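Local atomic coordinates of extracellular sialidase/neuraminidase, putative (Aspergillus fumigatus, PDB entry 2XZK), a protein that probably hydrolyses terminal glycosidic linkages of sialic acids, KDN in particular, as an extracellular exo-sialidase built on a six-bladed beta-propeller. Residues F38-V43 and E56-T61; S224-E229 and L240-R245; D286-T291 and I309-D314. All coordinates share one frame; numbering follows the deposited sequence.

Interaction 1: F38-V43 and E56-T61; sequences FRIPAV and EGRRHT. With FKD (3-deoxy-3-fluoro-D-erythro-alpha-L-manno-non-2-ulopyranosonic acid), chain C.
Phe38-Arg39 and Gly57-Glu56 pair as neighbouring antiparallel strands of a propeller blade, 5.0 Å apart at their closest axial approach, with Arg39 and Glu56 forming the hydrogen-bonded pair. Arg39 N gives to Glu56 O at 3.1 Å, and Glu56 N to Arg39 O at 2.7 Å. The Phe-Arg-Ile-Pro sequence is the FRIP motif of sialidases, whose arginine belongs to the triad that holds the sugar carboxylate. Ile40, with left-handed backbone angles of 67°/65°, interrupts the regular strand, and pairing resumes at Ala42. On the face occupied by Phe38, CD1 of the ring rests 3.9 Å from Gly57 CA, where no side chain intervenes. On the other face Arg39 passes obliquely over Arg58, its CB lying over one face of the Arg58 guanidinium. Both cations gather round one bound ligand and are held by Glu354 (Arg39 NE) and by Asp64 and the carbonyl of Asn62 (Arg58 NH1). The bend of Arg39 at CG-CD (chi3 64°) turns its guanidinium to the carboxylate of FKD, where NH1 and NH2 both bind O1A, the shorter bond being NH2 to O1A at 2.8 Å. Ile40 CD1 covers one face of that guanidinium, over its centre, and Ile40 CG1 lies 3.4 Å from Glu56 CD, between that carboxylate and Arg58 NH2. Arg58 grips Glu56 side-on through NE and NH2, both nitrogens reaching OE1 from one face of the carboxylate, which should fix the arginine's rotation. The same NH2 that lies 2.8 Å from Glu56 OE1 also donates to O4 of FKD, in the guanidinium plane, at 2.8 Å.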
loop_
_atom_site.group_PDB
_atom_site.type_symbol
_atom_site.label_atom_id
_atom_site.label_comp_id
_atom_site.label_asym_id
_atom_site.label_seq_id
_atom_site.Cartn_x
_atom_site.Cartn_y
_atom_site.Cartn_z
ATOM N N PHE A 38 -6.476 -12.379 -0.139
ATOM C CA PHE A 38 -5.904 -11.187 -0.750
ATOM C C PHE A 38 -5.379 -10.294 0.353
ATOM O O PHE A 38 -6.085 -10.001 1.310
ATOM C CB PHE A 38 -6.951 -10.465 -1.583
ATOM C CG PHE A 38 -7.397 -11.258 -2.778
ATOM C CD1 PHE A 38 -6.614 -11.281 -3.921
ATOM C CD2 PHE A 38 -8.569 -12.017 -2.742
ATOM C CE1 PHE A 38 -6.993 -12.021 -5.034
ATOM C CE2 PHE A 38 -8.956 -12.772 -3.866
ATOM C CZ PHE A 38 -8.164 -12.765 -5.008
ATOM N N ARG A 39 -4.126 -9.887 0.215
ATOM C CA ARG A 39 -3.476 -9.048 1.217
ATOM C C ARG A 39 -2.621 -8.008 0.514
ATOM O O ARG A 39 -2.393 -8.094 -0.693
ATOM C CB ARG A 39 -2.614 -9.877 2.183
ATOM C CG ARG A 39 -3.396 -10.683 3.223
ATOM C CD ARG A 39 -2.557 -10.981 4.461
ATOM N NE ARG A 39 -2.229 -9.723 5.120
ATOM C CZ ARG A 39 -1.138 -9.481 5.831
ATOM N NH1 ARG A 39 -0.234 -10.436 6.045
ATOM N NH2 ARG A 39 -0.961 -8.259 6.336
ATOM N N ILE A 40 -2.160 -7.033 1.291
ATOM C CA ILE A 40 -1.123 -6.077 0.878
ATOM C C ILE A 40 -1.595 -5.148 -0.246
ATOM O O ILE A 40 -1.085 -5.201 -1.376
ATOM C CB ILE A 40 0.226 -6.780 0.514
ATOM C CG1 ILE A 40 0.510 -8.013 1.404
ATOM C CG2 ILE A 40 1.381 -5.789 0.556
ATOM C CD1 ILE A 40 0.513 -7.773 2.910
ATOM N N PRO A 41 -2.593 -4.292 0.055
ATOM C CA PRO A 41 -3.198 -3.473 -0.978
ATOM C C PRO A 41 -2.337 -2.308 -1.422
ATOM O O PRO A 41 -1.522 -1.819 -0.654
ATOM C CB PRO A 41 -4.445 -2.907 -0.293
ATOM C CG PRO A 41 -4.081 -2.867 1.169
ATOM C CD PRO A 41 -3.279 -4.130 1.358
ATOM N N ALA A 42 -2.543 -1.868 -2.655
ATOM C CA ALA A 42 -2.004 -0.594 -3.124
ATOM C C ALA A 42 -2.990 -0.010 -4.114
ATOM O O ALA A 42 -3.559 -0.742 -4.915
ATOM C CB ALA A 42 -0.639 -0.800 -3.794
ATOM N N VAL A 43 -3.217 1.290 -4.045
ATOM C CA VAL A 43 -4.154 1.959 -4.954
ATOM C C VAL A 43 -3.635 3.302 -5.475
ATOM O O VAL A 43 -3.048 4.105 -4.717
ATOM C CB VAL A 43 -5.558 2.107 -4.307
ATOM C CG1 VAL A 43 -5.520 3.071 -3.110
ATOM C CG2 VAL A 43 -6.604 2.522 -5.350
ATOM N N GLU A 56 -1.647 -8.612 -3.255
ATOM C CA GLU A 56 -1.061 -9.938 -3.320
ATOM C C GLU A 56 -2.186 -10.965 -3.316
ATOM O O GLU A 56 -3.003 -10.995 -2.403
ATOM C CB GLU A 56 -0.126 -10.169 -2.134
ATOM C CG GLU A 56 1.222 -9.496 -2.307
ATOM C CD GLU A 56 2.104 -9.670 -1.095
ATOM O OE1 GLU A 56 1.938 -10.687 -0.372
ATOM O OE2 GLU A 56 2.965 -8.789 -0.866
ATOM N N GLY A 57 -2.244 -11.767 -4.377
ATOM C CA GLY A 57 -3.149 -12.907 -4.438
ATOM C C GLY A 57 -2.388 -14.074 -3.835
ATOM O O GLY A 57 -1.465 -14.600 -4.447
ATOM N N ARG A 58 -2.758 -14.447 -2.619
ATOM C CA ARG A 58 -2.055 -15.505 -1.906
ATOM C C ARG A 58 -2.806 -16.806 -2.145
ATOM O O ARG A 58 -3.899 -17.044 -1.601
ATOM C CB ARG A 58 -1.924 -15.132 -0.426
ATOM C CG ARG A 58 -1.188 -13.802 -0.236
ATOM C CD ARG A 58 -0.893 -13.458 1.219
ATOM N NE ARG A 58 0.119 -12.397 1.316
ATOM C CZ ARG A 58 0.728 -12.040 2.445
ATOM N NH1 ARG A 58 0.444 -12.654 3.593
ATOM N NH2 ARG A 58 1.643 -11.067 2.432
ATOM N N ARG A 59 -2.193 -17.644 -2.972
ATOM C CA ARG A 59 -2.898 -18.753 -3.615
ATOM C C ARG A 59 -3.512 -19.732 -2.627
ATOM O O ARG A 59 -4.707 -20.019 -2.700
ATOM C CB ARG A 59 -1.955 -19.487 -4.566
ATOM C CG ARG A 59 -1.568 -18.662 -5.793
ATOM C CD ARG A 59 -2.464 -18.999 -6.980
ATOM N NE ARG A 59 -2.289 -20.395 -7.409
ATOM C CZ ARG A 59 -3.247 -21.324 -7.387
ATOM N NH1 ARG A 59 -4.475 -21.028 -6.978
ATOM N NH2 ARG A 59 -2.975 -22.559 -7.799
ATOM N N HIS A 60 -2.696 -20.202 -1.687
ATOM C CA HIS A 60 -3.041 -21.376 -0.894
ATOM C C HIS A 60 -3.385 -21.123 0.569
ATOM O O HIS A 60 -4.180 -21.855 1.148
ATOM C CB HIS A 60 -1.920 -22.423 -0.993
ATOM C CG HIS A 60 -1.500 -22.727 -2.397
ATOM N ND1 HIS A 60 -2.350 -23.301 -3.321
ATOM C CD2 HIS A 60 -0.322 -22.544 -3.034
ATOM C CE1 HIS A 60 -1.713 -23.444 -4.469
ATOM N NE2 HIS A 60 -0.483 -22.989 -4.325
ATOM N N THR A 61 -2.760 -20.113 1.173
ATOM C CA THR A 61 -2.956 -19.781 2.586
ATOM C C THR A 61 -2.860 -18.264 2.694
ATOM O O THR A 61 -2.657 -17.577 1.683
ATOM C CB THR A 61 -1.860 -20.405 3.481
ATOM O OG1 THR A 61 -0.636 -19.683 3.307
ATOM C CG2 THR A 61 -1.631 -21.893 3.148
HETATM C C1 FKD C . 2.384 -8.116 8.251
HETATM F F1 FKD C . 2.730 -10.004 6.235
HETATM C C2 FKD C . 3.295 -7.870 7.039
HETATM C C3 FKD C . 2.877 -8.713 5.817
HETATM C C4 FKD C . 3.922 -8.536 4.713
HETATM O O4 FKD C . 3.608 -9.446 3.666
HETATM C C5 FKD C . 5.351 -8.796 5.223
HETATM O O5 FKD C . 6.302 -8.572 4.186
HETATM C C6 FKD C . 5.665 -7.871 6.410
HETATM O O6 FKD C . 4.652 -8.063 7.412
HETATM C C7 FKD C . 7.016 -8.124 7.113
HETATM O O7 FKD C . 7.036 -9.438 7.670
HETATM C C8 FKD C . 7.236 -7.114 8.260
HETATM O O8 FKD C . 7.285 -5.796 7.723
HETATM C C9 FKD C . 8.531 -7.380 9.039
HETATM O O9 FKD C . 9.646 -7.326 8.153
HETATM O O1A FKD C . 1.255 -8.583 8.055
HETATM O O1B FKD C . 2.814 -7.776 9.375
#

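Interaction 2: S224-E229 and L240-R245; sequences SGAGAE and LYRNDR. With FKD (3-deoxy-3-fluoro-D-erythro-alpha-L-manno-non-2-ulopyranosonic acid), chain C.
Gly227 and Asp244 meet at the dense end of this contact, where a loop lies against the end of propeller strand 240-244. Gly227 N donates to Asp244 OD2 at 2.7 Å, using the lone pair anti to the other carboxylate oxygen, and the absence of a side chain at Gly227 lets the loop come this close. The syn side of the same oxygen receives Arg242 NH2. Bends at chi2 (-77°) and chi3 (-67°) curl Arg242 back along its own strand, and its NE reaches Asp244 OD1 at 2.8 Å, completing a side-on salt bridge with one nitrogen to each oxygen. Three N-H donors thus hold the carboxylate, and Ala226 CB packs against Asp244 OD2 at 3.7 Å. One residue further, Arg245 N closes the contact by binding Glu229 O at 3.0 Å. The looser side lies round Ala228, which is partly exposed: here a water accepts a hydrogen bond from Glu229 N and donates one to Arg245 O at 2.8 Å, adding a second, solvent-mediated link between the two backbones. Glu229 and Arg245 then extend side by side into the active site. Arg245 NH1 approaches Glu229 OE1 at 3.0 Å from above the carboxylate plane (52° out of it), and NH1 and NH2 both grip O1B of FKD, whose O8 sits over the guanidinium face. Strands surround the contact: strand 261-268 packs Phe265 on Ala226, Arg242 and Asp244, strand 250-258 pairs with 240-244, and Ala202 O, at the end of strand 198-202, accepts from Arg242.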
loop_
_atom_site.group_PDB
_atom_site.type_symbol
_atom_site.label_atom_id
_atom_site.label_comp_id
_atom_site.label_asym_id
_atom_site.label_seq_id
_atom_site.Cartn_x
_atom_site.Cartn_y
_atom_site.Cartn_z
ATOM N N SER A 224 19.263 6.675 7.326
ATOM C CA SER A 224 19.692 6.125 8.595
ATOM C C SER A 224 18.506 6.033 9.554
ATOM O O SER A 224 17.859 7.037 9.840
ATOM C CB SER A 224 20.816 6.988 9.184
ATOM O OG SER A 224 21.311 6.425 10.382
ATOM N N GLY A 225 18.224 4.824 10.035
ATOM C CA GLY A 225 17.189 4.614 11.031
ATOM C C GLY A 225 15.797 4.367 10.485
ATOM O O GLY A 225 14.841 4.263 11.264
ATOM N N ALA A 226 15.676 4.274 9.160
ATOM C CA ALA A 226 14.364 4.025 8.525
ATOM C C ALA A 226 13.870 2.621 8.806
ATOM O O ALA A 226 14.649 1.726 9.145
ATOM C CB ALA A 226 14.414 4.272 7.012
ATOM N N GLY A 227 12.569 2.424 8.652
ATOM C CA GLY A 227 11.993 1.105 8.817
ATOM C C GLY A 227 12.054 0.258 7.559
ATOM O O GLY A 227 12.553 0.683 6.509
ATOM N N ALA A 228 11.548 -0.961 7.678
ATOM C CA ALA A 228 11.460 -1.868 6.547
ATOM C C ALA A 228 10.271 -1.497 5.669
ATOM O O ALA A 228 10.363 -1.576 4.447
ATOM C CB ALA A 228 11.363 -3.304 7.024
ATOM N N GLU A 229 9.162 -1.096 6.297
ATOM C CA GLU A 229 7.941 -0.739 5.576
ATOM C C GLU A 229 7.658 0.733 5.757
ATOM O O GLU A 229 7.143 1.171 6.805
ATOM C CB GLU A 229 6.739 -1.574 6.023
ATOM C CG GLU A 229 6.782 -3.012 5.525
ATOM C CD GLU A 229 5.485 -3.757 5.753
ATOM O OE1 GLU A 229 4.697 -3.341 6.639
ATOM O OE2 GLU A 229 5.248 -4.741 5.012
ATOM N N LEU A 240 10.119 16.524 2.392
ATOM C CA LEU A 240 9.759 15.104 2.423
ATOM C C LEU A 240 9.527 14.613 3.837
ATOM O O LEU A 240 10.112 15.122 4.806
ATOM C CB LEU A 240 10.852 14.251 1.763
ATOM C CG LEU A 240 11.233 14.594 0.318
ATOM C CD1 LEU A 240 12.303 13.645 -0.185
ATOM C CD2 LEU A 240 10.026 14.578 -0.615
ATOM N N TYR A 241 8.688 13.594 3.948
ATOM C CA TYR A 241 8.231 13.069 5.220
ATOM C C TYR A 241 8.130 11.549 5.082
ATOM O O TYR A 241 7.356 11.053 4.253
ATOM C CB TYR A 241 6.875 13.727 5.526
ATOM C CG TYR A 241 6.033 13.160 6.655
ATOM C CD1 TYR A 241 5.105 12.142 6.409
ATOM C CD2 TYR A 241 6.076 13.717 7.933
ATOM C CE1 TYR A 241 4.295 11.652 7.428
ATOM C CE2 TYR A 241 5.267 13.234 8.959
ATOM C CZ TYR A 241 4.380 12.211 8.701
ATOM O OH TYR A 241 3.582 11.723 9.716
ATOM N N ARG A 242 8.956 10.820 5.839
ATOM C CA ARG A 242 8.838 9.373 5.966
ATOM C C ARG A 242 8.070 9.050 7.236
ATOM O O ARG A 242 8.348 9.615 8.297
ATOM C CB ARG A 242 10.210 8.687 6.040
ATOM C CG ARG A 242 10.926 8.455 4.709
ATOM C CD ARG A 242 10.342 7.278 3.937
ATOM N NE ARG A 242 10.561 5.976 4.580
ATOM C CZ ARG A 242 11.249 4.971 4.033
ATOM N NH1 ARG A 242 11.791 5.100 2.831
ATOM N NH2 ARG A 242 11.386 3.832 4.692
ATOM N N ASN A 243 7.089 8.164 7.117
ATOM C CA ASN A 243 6.317 7.686 8.257
ATOM C C ASN A 243 6.276 6.162 8.170
ATOM O O ASN A 243 5.558 5.570 7.342
ATOM C CB ASN A 243 4.920 8.347 8.246
ATOM C CG ASN A 243 4.044 7.914 9.398
ATOM O OD1 ASN A 243 4.050 6.751 9.797
ATOM N ND2 ASN A 243 3.251 8.849 9.919
ATOM N N ASP A 244 7.083 5.524 9.013
ATOM C CA ASP A 244 7.401 4.117 8.860
ATOM C C ASP A 244 6.818 3.268 9.964
ATOM O O ASP A 244 6.622 3.729 11.093
ATOM C CB ASP A 244 8.919 3.924 8.863
ATOM C CG ASP A 244 9.605 4.460 7.620
ATOM O OD1 ASP A 244 9.000 5.236 6.830
ATOM O OD2 ASP A 244 10.793 4.090 7.443
ATOM N N ARG A 245 6.545 2.016 9.627
ATOM C CA ARG A 245 6.170 0.990 10.594
ATOM C C ARG A 245 7.336 0.748 11.566
ATOM O O ARG A 245 8.484 0.582 11.139
ATOM C CB ARG A 245 5.829 -0.289 9.828
ATOM C CG ARG A 245 5.686 -1.530 10.681
ATOM C CD ARG A 245 5.359 -2.700 9.789
ATOM N NE ARG A 245 5.378 -3.965 10.529
ATOM C CZ ARG A 245 4.772 -5.079 10.123
ATOM N NH1 ARG A 245 4.070 -5.092 8.996
ATOM N NH2 ARG A 245 4.865 -6.174 10.861
HETATM C C1 FKD C . 2.384 -8.116 8.251
HETATM F F1 FKD C . 2.730 -10.004 6.235
HETATM C C2 FKD C . 3.295 -7.870 7.039
HETATM C C3 FKD C . 2.877 -8.713 5.817
HETATM C C4 FKD C . 3.922 -8.536 4.713
HETATM O O4 FKD C . 3.608 -9.446 3.666
HETATM C C5 FKD C . 5.351 -8.796 5.223
HETATM O O5 FKD C . 6.302 -8.572 4.186
HETATM C C6 FKD C . 5.665 -7.871 6.410
HETATM O O6 FKD C . 4.652 -8.063 7.412
HETATM C C7 FKD C . 7.016 -8.124 7.113
HETATM O O7 FKD C . 7.036 -9.438 7.670
HETATM C C8 FKD C . 7.236 -7.114 8.260
HETATM O O8 FKD C . 7.285 -5.796 7.723
HETATM C C9 FKD C . 8.531 -7.380 9.039
HETATM O O9 FKD C . 9.646 -7.326 8.153
HETATM O O1A FKD C . 1.255 -8.583 8.055
HETATM O O1B FKD C . 2.814 -7.776 9.375
HETATM O O HOH W 1 9.150 -1.361 9.267
#

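Interaction 3: D286-T291 and I309-D314; sequences DAPART and ISYDAD. With K99 ((2R,3R,4R,5R,6S)-2,3-bis(fluoranyl)-4,5-bis(oxidanyl)-6-[(1R,2R)-1,2,3-tris(oxidanyl)propyl]oxane-2-carboxylic acid), chain E.
Thr291 and Ser310 form an antiparallel hydrogen-bonded pair at the mouth of a beta hairpin in one propeller blade, with Ser310 N to Thr291 O at 2.8 Å and Thr291 N to Ser310 O at 3.0 Å. Tyr311, the next residue, stands between Pro288-Arg290 and the bound difluoro sugar K99. Followed outward, Tyr311 CB lies 4.2 Å from Ala289 O and a little nearer to O4 of K99. With CG anti to the carbonyl carbon (chi1 -61°), one border of the ring is directed along the loop: Tyr311 CD1 touches Pro288 CB at 3.8 Å, and Tyr311 CE1 meets Arg290 CG at 3.9 Å. The other border, Tyr311 CD2 and CE2, faces the carboxylate oxygen O1A of K99, each 3.4 Å away and near the ring plane. Ile309 CG2 lies over one face, offset to the rim. At the tip, OH bonds to Asp3, the acid that also forms a salt bridge with Arg290, so the ends of two adjacent side chains share one anchor near the chain's beginning. The turn after the strand has bonds of its own. Ser310 OG accepts from Asp312 N in an ST turn and is also bonded to Lys317 O, while one water links Thr291 OG1, Ser310 O and Asp312 O. This fixes the backbone that meets the sugar, at a second site well away from the FKD pocket: Tyr311 N donates almost straight (169°) to O4 of K99, and O5 of K99 donates a hydrogen bond to Asp312 OD1 at 2.7 Å.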
loop_
_atom_site.group_PDB
_atom_site.type_symbol
_atom_site.label_atom_id
_atom_site.label_comp_id
_atom_site.label_asym_id
_atom_site.label_seq_id
_atom_site.Cartn_x
_atom_site.Cartn_y
_atom_site.Cartn_z
ATOM N N ASP A 286 -3.138 23.870 -1.009
ATOM C CA ASP A 286 -3.722 25.200 -0.872
ATOM C C ASP A 286 -4.666 25.244 0.336
ATOM O O ASP A 286 -5.262 24.229 0.692
ATOM C CB ASP A 286 -4.443 25.547 -2.171
ATOM C CG ASP A 286 -3.644 25.125 -3.403
ATOM O OD1 ASP A 286 -2.604 25.760 -3.698
ATOM O OD2 ASP A 286 -4.045 24.150 -4.073
ATOM N N ALA A 287 -4.802 26.420 0.950
ATOM C CA ALA A 287 -5.448 26.580 2.267
ATOM C C ALA A 287 -6.870 26.010 2.395
ATOM O O ALA A 287 -7.715 26.263 1.545
ATOM C CB ALA A 287 -5.430 28.042 2.694
ATOM N N PRO A 288 -7.122 25.203 3.442
ATOM C CA PRO A 288 -6.085 24.634 4.297
ATOM C C PRO A 288 -5.449 23.447 3.583
ATOM O O PRO A 288 -6.167 22.609 3.021
ATOM C CB PRO A 288 -6.856 24.165 5.537
ATOM C CG PRO A 288 -8.273 23.976 5.086
ATOM C CD PRO A 288 -8.484 24.815 3.859
ATOM N N ALA A 289 -4.117 23.412 3.556
ATOM C CA ALA A 289 -3.393 22.278 2.994
ATOM C C ALA A 289 -3.603 21.082 3.916
ATOM O O ALA A 289 -3.662 21.246 5.136
ATOM C CB ALA A 289 -1.924 22.599 2.872
ATOM N N ARG A 290 -3.739 19.892 3.334
ATOM C CA ARG A 290 -4.058 18.692 4.127
ATOM C C ARG A 290 -3.206 17.488 3.748
ATOM O O ARG A 290 -2.992 17.211 2.562
ATOM C CB ARG A 290 -5.529 18.311 3.960
ATOM C CG ARG A 290 -6.527 19.401 4.373
ATOM C CD ARG A 290 -7.935 18.888 4.227
ATOM N NE ARG A 290 -8.921 19.966 4.224
ATOM C CZ ARG A 290 -9.267 20.656 3.142
ATOM N NH1 ARG A 290 -8.694 20.391 1.968
ATOM N NH2 ARG A 290 -10.187 21.606 3.225
ATOM N N THR A 291 -2.751 16.774 4.775
ATOM C CA THR A 291 -2.089 15.491 4.626
ATOM C C THR A 291 -2.999 14.507 5.343
ATOM O O THR A 291 -3.483 14.778 6.456
ATOM C CB THR A 291 -0.682 15.492 5.263
ATOM O OG1 THR A 291 0.091 16.546 4.684
ATOM C CG2 THR A 291 0.043 14.163 5.019
ATOM N N ILE A 309 -6.406 13.713 9.515
ATOM C CA ILE A 309 -5.972 14.853 8.720
ATOM C C ILE A 309 -4.972 15.680 9.538
ATOM O O ILE A 309 -5.180 15.903 10.742
ATOM C CB ILE A 309 -7.171 15.750 8.321
ATOM C CG1 ILE A 309 -8.255 14.946 7.604
ATOM C CG2 ILE A 309 -6.711 16.924 7.446
ATOM C CD1 ILE A 309 -9.616 15.672 7.492
ATOM N N SER A 310 -3.879 16.099 8.895
ATOM C CA SER A 310 -2.978 17.113 9.475
ATOM C C SER A 310 -3.059 18.365 8.618
ATOM O O SER A 310 -3.033 18.292 7.389
ATOM C CB SER A 310 -1.521 16.648 9.515
ATOM O OG SER A 310 -0.682 17.680 10.045
ATOM N N TYR A 311 -3.132 19.515 9.280
ATOM C CA TYR A 311 -3.141 20.813 8.605
ATOM C C TYR A 311 -1.777 21.486 8.726
ATOM O O TYR A 311 -1.574 22.590 8.205
ATOM C CB TYR A 311 -4.206 21.713 9.248
ATOM C CG TYR A 311 -5.582 21.120 9.121
ATOM C CD1 TYR A 311 -6.340 21.349 7.982
ATOM C CD2 TYR A 311 -6.111 20.310 10.127
ATOM C CE1 TYR A 311 -7.596 20.802 7.842
ATOM C CE2 TYR A 311 -7.386 19.751 10.006
ATOM C CZ TYR A 311 -8.112 20.004 8.861
ATOM O OH TYR A 311 -9.357 19.458 8.722
ATOM N N ASP A 312 -0.856 20.810 9.401
ATOM C CA ASP A 312 0.489 21.345 9.664
ATOM C C ASP A 312 1.368 21.303 8.429
ATOM O O ASP A 312 1.306 20.355 7.655
ATOM C CB ASP A 312 1.150 20.568 10.785
ATOM C CG ASP A 312 0.514 20.845 12.127
ATOM O OD1 ASP A 312 -0.120 21.918 12.286
ATOM O OD2 ASP A 312 0.649 19.996 13.032
ATOM N N ALA A 313 2.185 22.339 8.250
ATOM C CA ALA A 313 3.035 22.467 7.072
ATOM C C ALA A 313 4.088 21.356 7.008
ATOM O O ALA A 313 4.570 21.027 5.936
ATOM C CB ALA A 313 3.691 23.842 7.042
ATOM N N ASP A 314 4.387 20.770 8.164
ATOM C CA ASP A 314 5.325 19.665 8.291
ATOM C C ASP A 314 4.648 18.379 8.776
ATOM O O ASP A 314 5.322 17.432 9.178
ATOM C CB ASP A 314 6.450 20.049 9.259
ATOM C CG ASP A 314 5.942 20.401 10.670
ATOM O OD1 ASP A 314 4.710 20.409 10.934
ATOM O OD2 ASP A 314 6.804 20.671 11.529
HETATM O O1A K99 E . -6.989 19.767 13.346
HETATM C C1 K99 E . -6.672 19.903 14.549
HETATM O O1B K99 E . -7.349 20.520 15.402
HETATM C C2 K99 E . -5.357 19.255 15.061
HETATM C C3 K99 E . -4.442 18.737 13.934
HETATM F F1 K99 E . -3.447 17.946 14.502
HETATM C C4 K99 E . -3.831 19.880 13.103
HETATM O O4 K99 E . -2.914 19.375 12.146
HETATM O O6 K99 E . -4.580 20.206 15.845
HETATM C C6 K99 E . -4.122 21.360 15.056
HETATM C C5 K99 E . -3.112 20.882 14.006
HETATM O O5 K99 E . -2.643 21.980 13.219
HETATM C C7 K99 E . -3.547 22.481 15.924
HETATM O O7 K99 E . -2.780 21.880 16.973
HETATM C C8 K99 E . -4.661 23.417 16.467
HETATM O O8 K99 E . -5.699 22.644 17.066
HETATM C C9 K99 E . -5.301 24.314 15.380
HETATM O O9 K99 E . -4.457 25.435 15.053
HETATM F F2 K99 E . -5.668 18.219 15.855
HETATM O O HOH W 2 -3.327 23.587 6.548
HETATM O O HOH W 3 -0.334 18.638 6.312
#

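In the fold
The three contacts come in chain order along the propeller, each closing before the next opens, and interaction 2 sits at a junction between successive sheets. Interactions 1 and 2 lie on opposite sides of the chain's centre, their centres 23 Å apart, yet they come within about 6 Å at their nearest atoms and converge on FKD from separate sheets. With Arg302 they supply arginines to the ligand, illustrating how a propeller assembles one site from loops and strands distant in sequence. Interaction 3, 32 Å from interaction 1 between centres, belongs to the sheet containing 290-294 and 305-310 and holds a different ligand peripherally. It touches interaction 2 through Tyr241 packing on Asp314.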